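Local coordinates for protein enoyl CoA hydratase/isomerase (Crotonase) (Legionella pneumophila subsp. pneumophila, PDB 3I47) that probably acts as an enoyl-CoA hydratase or isomerase of the crotonase family, at residues R152-G155 and E156-K160. Numbering follows the deposited sequence.
Sequences RAIG and ERAAK
Ile154, the last residue of helix 147-154, reaches past the turn to lay its CD1 methyl over the first turn of the next helix. CD1 rests against both alanines, 3.9 Å from CB of Ala158 and 4.0 Å from CB of Ala159, and comes within 3.6 Å of the backbone N of Ala159. The branch is aimed there because CG1 stands between the backbone N and the carbonyl carbon (chi1 70°), with the chain extended beyond it. Leu177 and Leu179 also touch Ile154, while Ala159 packs back on Val150 and Val151 of the preceding helix, so the apolar contact joins both helices to a nearby loop. Gly155 O accepts a fairly straight bond from Ala159 N (3.0 Å, 159°), the first i to i+4 bond of the new helix. A water takes up Ala158 N at 2.9 Å and donates to Ile154 O at 2.7 Å, bridging the end of one helix to the start of the other. Between them Gly155 takes a positive phi (89°), a conformation that glycine readily adopts. The whole is a sharp glycine-centred corner between consecutive helices 147-154 and 156-165, with glycine both ending one helix and occupying the N-cap position of the next, at the surface of a crotonase fold.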
loop_
_atom_site.group_PDB
_atom_site.type_symbol
_atom_site.label_atom_id
_atom_site.label_comp_id
_atom_site.label_asym_id
_atom_site.label_seq_id
_atom_site.Cartn_x
_atom_site.Cartn_y
_atom_site.Cartn_z
ATOM N N ARG A 152 12.288 -4.018 -1.161
ATOM C CA ARG A 152 11.576 -5.139 -0.527
ATOM C C ARG A 152 10.583 -5.804 -1.487
ATOM O O ARG A 152 10.499 -7.037 -1.550
ATOM C CB ARG A 152 10.866 -4.699 0.757
ATOM C CG ARG A 152 10.206 -5.869 1.493
ATOM C CD ARG A 152 9.737 -5.449 2.868
ATOM N NE ARG A 152 8.625 -4.501 2.805
ATOM C CZ ARG A 152 8.067 -3.932 3.870
ATOM N NH1 ARG A 152 8.525 -4.205 5.095
ATOM N NH2 ARG A 152 7.053 -3.086 3.718
ATOM N N ALA A 153 9.841 -4.990 -2.233
ATOM C CA ALA A 153 8.779 -5.482 -3.112
ATOM C C ALA A 153 9.282 -6.244 -4.335
ATOM O O ALA A 153 8.758 -7.322 -4.652
ATOM C CB ALA A 153 7.855 -4.328 -3.529
ATOM N N ILE A 154 10.302 -5.701 -5.002
ATOM C CA ILE A 154 10.735 -6.229 -6.311
ATOM C C ILE A 154 12.156 -6.795 -6.289
ATOM O O ILE A 154 12.607 -7.375 -7.274
ATOM C CB ILE A 154 10.581 -5.175 -7.458
ATOM C CG1 ILE A 154 11.593 -4.029 -7.307
ATOM C CG2 ILE A 154 9.137 -4.629 -7.489
ATOM C CD1 ILE A 154 11.644 -3.071 -8.514
ATOM N N GLY A 155 12.842 -6.638 -5.166
ATOM C CA GLY A 155 14.210 -7.127 -5.032
ATOM C C GLY A 155 15.249 -6.114 -5.476
ATOM O O GLY A 155 14.986 -5.244 -6.312
ATOM N N GLU A 156 16.449 -6.247 -4.911
ATOM C CA GLU A 156 17.581 -5.365 -5.199
ATOM C C GLU A 156 17.935 -5.278 -6.685
ATOM O O GLU A 156 18.194 -4.186 -7.192
ATOM C CB GLU A 156 18.788 -5.814 -4.361
ATOM C CG GLU A 156 20.039 -4.948 -4.496
ATOM C CD GLU A 156 21.278 -5.592 -3.871
ATOM O OE1 GLU A 156 21.132 -6.470 -2.994
ATOM O OE2 GLU A 156 22.403 -5.207 -4.261
ATOM N N ARG A 157 17.951 -6.423 -7.375
ATOM C CA ARG A 157 18.378 -6.471 -8.778
ATOM C C ARG A 157 17.490 -5.576 -9.665
ATOM O O ARG A 157 17.988 -4.701 -10.382
ATOM C CB ARG A 157 18.418 -7.924 -9.279
ATOM C CG ARG A 157 19.011 -8.114 -10.693
ATOM C CD ARG A 157 19.218 -9.617 -11.005
ATOM N NE ARG A 157 19.802 -9.852 -12.330
ATOM C CZ ARG A 157 21.097 -9.700 -12.616
ATOM N NH1 ARG A 157 21.553 -9.905 -13.845
ATOM N NH2 ARG A 157 21.936 -9.322 -11.667
ATOM N N ALA A 158 16.176 -5.769 -9.572
ATOM C CA ALA A 158 15.251 -5.035 -10.424
ATOM C C ALA A 158 15.191 -3.582 -9.999
ATOM O O ALA A 158 15.162 -2.683 -10.850
ATOM C CB ALA A 158 13.868 -5.660 -10.361
ATOM N N ALA A 159 15.205 -3.351 -8.683
ATOM C CA ALA A 159 15.126 -1.982 -8.165
ATOM C C ALA A 159 16.326 -1.164 -8.620
ATOM O O ALA A 159 16.172 -0.046 -9.111
ATOM C CB ALA A 159 15.026 -1.969 -6.642
ATOM N N LYS A 160 17.522 -1.736 -8.475
ATOM C CA LYS A 160 18.747 -1.068 -8.889
ATOM C C LYS A 160 18.662 -0.680 -10.371
ATOM O O LYS A 160 18.966 0.452 -10.740
ATOM C CB LYS A 160 19.950 -1.978 -8.632
ATOM C CG LYS A 160 21.264 -1.247 -8.669
ATOM C CD LYS A 160 22.497 -2.151 -8.569
ATOM C CE LYS A 160 22.258 -3.464 -7.897
ATOM N NZ LYS A 160 22.426 -4.526 -8.926
HETATM O O HOH W 1 15.041 -8.105 -8.309
#